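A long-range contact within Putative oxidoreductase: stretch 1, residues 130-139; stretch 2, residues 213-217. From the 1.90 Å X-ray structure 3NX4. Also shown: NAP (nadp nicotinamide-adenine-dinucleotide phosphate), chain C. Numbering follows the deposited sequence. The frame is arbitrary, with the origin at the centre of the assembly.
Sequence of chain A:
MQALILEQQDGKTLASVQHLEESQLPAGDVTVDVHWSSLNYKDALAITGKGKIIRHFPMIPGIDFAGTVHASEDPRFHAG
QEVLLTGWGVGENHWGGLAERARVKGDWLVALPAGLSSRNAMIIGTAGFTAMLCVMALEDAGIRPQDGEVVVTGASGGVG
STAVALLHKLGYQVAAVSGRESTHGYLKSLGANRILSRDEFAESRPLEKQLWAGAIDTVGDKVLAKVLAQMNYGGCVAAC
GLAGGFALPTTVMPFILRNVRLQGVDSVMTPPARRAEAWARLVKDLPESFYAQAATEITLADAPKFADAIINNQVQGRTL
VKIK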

ATOM      1  N   THR A 130      -5.604  15.814  -7.257  1.00 24.91           N
ATOM      2  CA  THR A 130      -5.543  14.406  -6.880  1.00 26.02           C
ATOM      3  C   THR A 130      -4.749  13.529  -7.880  1.00 23.73           C
ATOM      4  O   THR A 130      -3.958  12.674  -7.478  1.00 27.74           O
ATOM      5  N   ALA A 131      -4.974  13.711  -9.172  1.00 23.73           N
ATOM      6  CA  ALA A 131      -4.222  12.940 -10.163  1.00 21.77           C
ATOM      7  C   ALA A 131      -2.734  13.202  -9.977  1.00 20.05           C
ATOM      8  O   ALA A 131      -1.905  12.281 -10.086  1.00 22.17           O
HETATM    9  N   MSE A 132      -2.399  14.467  -9.703  1.00 22.60           N
HETATM   10  CA  MSE A 132      -1.005  14.839  -9.516  1.00 23.85           C
HETATM   11  C   MSE A 132      -0.430  14.142  -8.272  1.00 25.35           C
HETATM   12  O   MSE A 132       0.682  13.612  -8.307  1.00 22.45           O
ATOM     13  N   LEU A 133      -1.175  14.155  -7.170  1.00 19.68           N
ATOM     14  CA  LEU A 133      -0.739  13.420  -5.984  1.00 22.02           C
ATOM     15  C   LEU A 133      -0.529  11.926  -6.283  1.00 26.01           C
ATOM     16  O   LEU A 133       0.375  11.310  -5.710  1.00 25.08           O
ATOM     17  N   CYS A 134      -1.358  11.346  -7.165  1.00 23.72           N
ATOM     18  CA  CYS A 134      -1.228   9.922  -7.501  1.00 25.92           C
ATOM     19  C   CYS A 134       0.024   9.673  -8.314  1.00 25.02           C
ATOM     20  O   CYS A 134       0.755   8.725  -8.070  1.00 24.19           O
ATOM     21  N   VAL A 135       0.278  10.537  -9.284  1.00 20.40           N
ATOM     22  CA  VAL A 135       1.507  10.444 -10.055  1.00 23.00           C
ATOM     23  C   VAL A 135       2.735  10.569  -9.131  1.00 27.01           C
ATOM     24  O   VAL A 135       3.718   9.843  -9.272  1.00 25.36           O
HETATM   25  N   MSE A 136       2.670  11.477  -8.166  1.00 23.70           N
HETATM   26  CA  MSE A 136       3.793  11.653  -7.249  1.00 22.57           C
HETATM   27  C   MSE A 136       4.026  10.411  -6.370  1.00 20.32           C
HETATM   28  O   MSE A 136       5.168  10.067  -6.043  1.00 26.47           O
ATOM     29  N   ALA A 137       2.942   9.731  -6.011  1.00 21.15           N
ATOM     30  CA  ALA A 137       3.028   8.466  -5.279  1.00 22.98           C
ATOM     31  C   ALA A 137       3.751   7.389  -6.087  1.00 25.22           C
ATOM     32  O   ALA A 137       4.591   6.662  -5.556  1.00 25.35           O
ATOM     33  N   LEU A 138       3.426   7.275  -7.371  1.00 24.43           N
ATOM     34  CA  LEU A 138       4.130   6.325  -8.228  1.00 22.42           C
ATOM     35  C   LEU A 138       5.616   6.660  -8.273  1.00 21.74           C
ATOM     36  O   LEU A 138       6.469   5.772  -8.189  1.00 20.80           O
ATOM     37  N   GLU A 139       5.924   7.951  -8.407  1.00 24.67           N
ATOM     38  CA  GLU A 139       7.311   8.405  -8.378  1.00 24.72           C
ATOM     39  C   GLU A 139       8.017   8.068  -7.050  1.00 22.92           C
ATOM     40  O   GLU A 139       9.167   7.609  -7.050  1.00 27.04           O
ATOM     41  N   ALA A 213       3.350  -1.863 -14.169  1.00 22.63           N
ATOM     42  CA  ALA A 213       4.379  -1.345 -13.260  1.00 24.73           C
ATOM     43  C   ALA A 213       3.738  -0.429 -12.214  1.00 23.20           C
ATOM     44  O   ALA A 213       4.163  -0.382 -11.058  1.00 22.84           O
ATOM     45  N   GLY A 214       2.712   0.302 -12.625  1.00 24.80           N
ATOM     46  CA  GLY A 214       2.025   1.230 -11.742  1.00 24.11           C
ATOM     47  C   GLY A 214       0.546   1.306 -12.092  1.00 23.42           C
ATOM     48  O   GLY A 214       0.106   0.833 -13.151  1.00 20.84           O
ATOM     49  N   ALA A 215      -0.234   1.901 -11.205  1.00 20.20           N
ATOM     50  CA  ALA A 215      -1.644   2.083 -11.485  1.00 19.73           C
ATOM     51  C   ALA A 215      -2.192   3.262 -10.709  1.00 25.93           C
ATOM     52  O   ALA A 215      -1.765   3.550  -9.600  1.00 23.55           O
ATOM     53  N   ILE A 216      -3.149   3.946 -11.315  1.00 22.95           N
ATOM     54  CA  ILE A 216      -3.860   5.015 -10.640  1.00 25.44           C
ATOM     55  C   ILE A 216      -5.318   4.583 -10.678  1.00 26.19           C
ATOM     56  O   ILE A 216      -5.905   4.466 -11.760  1.00 24.84           O
ATOM     57  N   ASP A 217      -5.884   4.300  -9.508  1.00 25.39           N
ATOM     58  CA  ASP A 217      -7.240   3.769  -9.436  1.00 26.52           C
ATOM     59  C   ASP A 217      -8.239   4.746  -8.846  1.00 31.91           C
ATOM     60  O   ASP A 217      -8.018   5.300  -7.764  1.00 29.50           O
TER

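Helix 130-139 packs against strand 214-217 in a nearly antiparallel arrangement, with N-to-C directions 156° apart and axes approaching to 8.8 Å. The contact is small, burying 241 Å² in total, and it is apolar: no hydrogen bond crosses between the two stretches, and six i+4 to i backbone hydrogen bonds run within the helix stretch. Thr 130 (chi1 m) stays out of reach of the strand and approaches the bound NADP instead, Thr 130 OG1 lying 3.1 Å from NAP C4N in the nicotinamide ring; OG1 is hydrogen-bonded elsewhere in the structure. Ala 131 directs its CB sideways and touches the strand only through its carbonyl, O lying 4.5 Å from CD1 of Ile 216; the same oxygen accepts the helical hydrogen bond from N of Val 135 at 2.9 Å. Selenomethionine Met 132 (chi1 t, chi2 p) points away, and Leu 133 (m, t) is out of reach. Cys 134 is the first residue to point toward the strand. Cys 134 CA lies 6.4 Å from Ile 216 CA, and Cys 134 CB packs 3.8 Å from Ile 216 CG2. The chi1 of Cys 134 is m, which brings Cys 134 SG back over the preceding helical turn, 3.4 Å from O of Thr 130. Val 135 (chi1 t) has its CA-to-CB bond directed away, yet Val 135 CG2 still comes within 3.8 Å of CD1 of Ile 216. Selenomethionine Met 136 (m, t, p) and Ala 137 make no contact with the strand. One turn on from Cys 134, Leu 138 (m, t) again points toward the strand. Leu 138 CD1 lies 4.0 Å from CG1 of Ile 216, while Leu 138 CD2 reaches the main chain, 3.8 Å from O of Ala 215 and 4.2 Å from CA of Gly 214. The glycine has no side chain, and an ideal CB on Gly 214 would point toward the helix and sit a tight 3.3 Å from CD1 of Leu 138. Glu 139 (m, t) ends the stretch out of reach, with both carboxylate oxygens hydrogen-bonded elsewhere in the structure. From the strand, Ile 216 (m, t) is the chief insertion, contributing the largest covered area of any residue, 87 Å², and meeting Cys 134, Val 135 and Leu 138 with its aliphatic carbons. Ala 215 and Asp 217, its neighbors, point away, as is usual along an extended strand; Asp 217 OD1 is hydrogen-bonded to a residue next to one of the stretches and OD2 elsewhere in the structure.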

ATOM      1  CB  THR A 130      -6.967  13.846  -6.721  1.00 28.31           C
ATOM      2  OG1 THR A 130      -7.664  14.616  -5.734  1.00 28.29           O
ATOM      3  CG2 THR A 130      -6.931  12.380  -6.277  1.00 30.08           C
ATOM      4  CB  ALA A 131      -4.632  13.319 -11.565  1.00 20.33           C
HETATM    5  CB  MSE A 132      -0.846  16.357  -9.412  1.00 24.38           C
HETATM    6  CG  MSE A 132       0.604  16.813  -9.455  1.00 28.57           C
HETATM    7 SE   MSE A 132       1.454  16.562 -11.220  0.75 36.90          SE
HETATM    8  CE  MSE A 132       2.765  15.397 -10.673  1.00 15.89           C
ATOM      9  CB  LEU A 133      -1.721  13.600  -4.833  1.00 22.37           C
ATOM     10  CG  LEU A 133      -1.830  15.032  -4.300  1.00 27.51           C
ATOM     11  CD1 LEU A 133      -2.990  15.130  -3.324  1.00 27.65           C
ATOM     12  CD2 LEU A 133      -0.518  15.485  -3.641  1.00 30.86           C
ATOM     13  CB  CYS A 134      -2.442   9.421  -8.286  1.00 28.42           C
ATOM     14  SG  CYS A 134      -3.947   9.310  -7.311  1.00 28.79           S
ATOM     15  CB  VAL A 135       1.525  11.518 -11.151  1.00 21.82           C
ATOM     16  CG1 VAL A 135       2.899  11.614 -11.791  1.00 24.09           C
ATOM     17  CG2 VAL A 135       0.429  11.207 -12.203  1.00 20.07           C
HETATM   18  CB  MSE A 136       3.585  12.917  -6.413  1.00 26.84           C
HETATM   19  CG  MSE A 136       3.811  14.187  -7.227  1.00 26.11           C
HETATM   20 SE   MSE A 136       3.176  15.814  -6.299  0.75 34.42          SE
HETATM   21  CE  MSE A 136       4.264  15.732  -4.708  1.00 35.68           C
ATOM     22  CB  ALA A 137       1.636   7.986  -4.880  1.00 22.10           C
ATOM     23  CB  LEU A 138       3.545   6.338  -9.646  1.00 24.68           C
ATOM     24  CG  LEU A 138       2.101   5.859  -9.803  1.00 26.42           C
ATOM     25  CD1 LEU A 138       1.738   5.765 -11.287  1.00 22.05           C
ATOM     26  CD2 LEU A 138       1.887   4.514  -9.138  1.00 23.86           C
ATOM     27  CB  GLU A 139       7.391   9.913  -8.665  1.00 27.26           C
ATOM     28  CG  GLU A 139       7.029  10.266 -10.085  1.00 23.40           C
ATOM     29  CD  GLU A 139       6.929  11.769 -10.339  1.00 33.17           C
ATOM     30  OE1 GLU A 139       6.926  12.557  -9.363  1.00 30.62           O
ATOM     31  OE2 GLU A 139       6.859  12.158 -11.525  1.00 30.02           O
ATOM     32  CB  ALA A 213       5.455  -0.586 -14.037  1.00 23.96           C
ATOM     33  CB  ALA A 215      -2.449   0.809 -11.174  1.00 19.59           C
ATOM     34  CB  ILE A 216      -3.644   6.365 -11.364  1.00 24.17           C
ATOM     35  CG1 ILE A 216      -2.154   6.746 -11.319  1.00 25.80           C
ATOM     36  CG2 ILE A 216      -4.528   7.458 -10.748  1.00 25.02           C
ATOM     37  CD1 ILE A 216      -1.831   8.165 -11.848  1.00 20.46           C
ATOM     38  CB  ASP A 217      -7.298   2.481  -8.619  1.00 25.04           C
ATOM     39  CG  ASP A 217      -8.724   1.950  -8.495  1.00 32.64           C
ATOM     40  OD1 ASP A 217      -9.308   1.523  -9.528  1.00 36.05           O
ATOM     41  OD2 ASP A 217      -9.272   1.989  -7.372  1.00 35.18           O
TER
HETATM   42  PA  NAP C 330     -15.609  11.002 -12.324  1.00 31.99           P
HETATM   43  O1A NAP C 330     -15.256  12.133 -13.199  1.00 26.49           O
HETATM   44  O2A NAP C 330     -17.036  10.686 -12.156  1.00 27.01           O
HETATM   45  O5B NAP C 330     -14.790   9.699 -12.755  1.00 29.04           O
HETATM   46  C5B NAP C 330     -15.195   8.451 -12.265  1.00 27.15           C
HETATM   47  C4B NAP C 330     -15.027   7.489 -13.433  1.00 28.79           C
HETATM   48  O4B NAP C 330     -15.204   6.180 -12.966  1.00 28.76           O
HETATM   49  C3B NAP C 330     -16.072   7.710 -14.528  1.00 34.01           C
HETATM   50  O3B NAP C 330     -15.581   8.592 -15.519  1.00 30.15           O
HETATM   51  C2B NAP C 330     -16.263   6.317 -15.097  1.00 29.24           C
HETATM   52  O2B NAP C 330     -15.286   6.139 -16.095  1.00 29.76           O
HETATM   53  C1B NAP C 330     -15.900   5.408 -13.935  1.00 33.31           C
HETATM   54  N9A NAP C 330     -17.093   4.854 -13.278  1.00 30.79           N
HETATM   55  C8A NAP C 330     -18.228   5.528 -12.900  1.00 39.82           C
HETATM   56  N7A NAP C 330     -19.062   4.640 -12.303  1.00 40.75           N
HETATM   57  C5A NAP C 330     -18.469   3.428 -12.284  1.00 37.44           C
HETATM   58  C6A NAP C 330     -18.872   2.188 -11.806  1.00 42.47           C
HETATM   59  N6A NAP C 330     -20.055   2.027 -11.227  1.00 52.13           N
HETATM   60  N1A NAP C 330     -18.025   1.115 -11.934  1.00 41.38           N
HETATM   61  C2A NAP C 330     -16.794   1.264 -12.536  1.00 40.75           C
HETATM   62  N3A NAP C 330     -16.399   2.495 -13.017  1.00 36.41           N
HETATM   63  C4A NAP C 330     -17.228   3.554 -12.893  1.00 32.99           C
HETATM   64  O3  NAP C 330     -15.027  11.275 -10.840  1.00 29.03           O
HETATM   65  PN  NAP C 330     -13.706  12.061 -10.390  1.00 30.80           P
HETATM   66  O1N NAP C 330     -14.045  13.441  -9.972  1.00 30.99           O
HETATM   67  O2N NAP C 330     -12.702  11.853 -11.458  1.00 25.55           O
HETATM   68  O5D NAP C 330     -13.336  11.179  -9.094  1.00 33.41           O
HETATM   69  C5D NAP C 330     -13.008   9.822  -9.274  1.00 38.30           C
HETATM   70  C4D NAP C 330     -13.063   9.103  -7.935  1.00 37.89           C
HETATM   71  O4D NAP C 330     -12.048   9.627  -7.113  1.00 37.65           O
HETATM   72  C3D NAP C 330     -14.375   9.355  -7.212  1.00 41.24           C
HETATM   73  O3D NAP C 330     -14.745   8.187  -6.513  1.00 37.40           O
HETATM   74  C2D NAP C 330     -14.047  10.453  -6.227  1.00 47.46           C
HETATM   75  O2D NAP C 330     -14.847  10.368  -5.073  1.00 48.88           O
HETATM   76  C1D NAP C 330     -12.603  10.118  -5.912  1.00 42.09           C
HETATM   77  N1N NAP C 330     -11.806  11.261  -5.450  1.00 43.08           N
HETATM   78  C2N NAP C 330     -11.262  11.196  -4.199  1.00 45.31           C
HETATM   79  C3N NAP C 330     -10.475  12.230  -3.701  1.00 45.23           C
HETATM   80  C7N NAP C 330      -9.514  11.885  -2.597  1.00 43.84           C
HETATM   81  O7N NAP C 330      -9.190  12.840  -1.621  1.00 45.43           O
HETATM   82  N7N NAP C 330      -8.992  10.664  -2.575  1.00 30.44           N
HETATM   83  C4N NAP C 330     -10.243  13.347  -4.503  1.00 43.24           C
HETATM   84  C5N NAP C 330     -10.802  13.402  -5.788  1.00 42.25           C
HETATM   85  C6N NAP C 330     -11.576  12.341  -6.254  1.00 36.80           C
HETATM   86  P2B NAP C 330     -15.604   5.254 -17.417  1.00 31.82           P
HETATM   87  O1X NAP C 330     -14.517   5.553 -18.413  1.00 27.70           O
HETATM   88  O2X NAP C 330     -15.583   3.787 -17.060  1.00 31.54           O
HETATM   89  O3X NAP C 330     -16.954   5.665 -17.939  1.00 36.30           O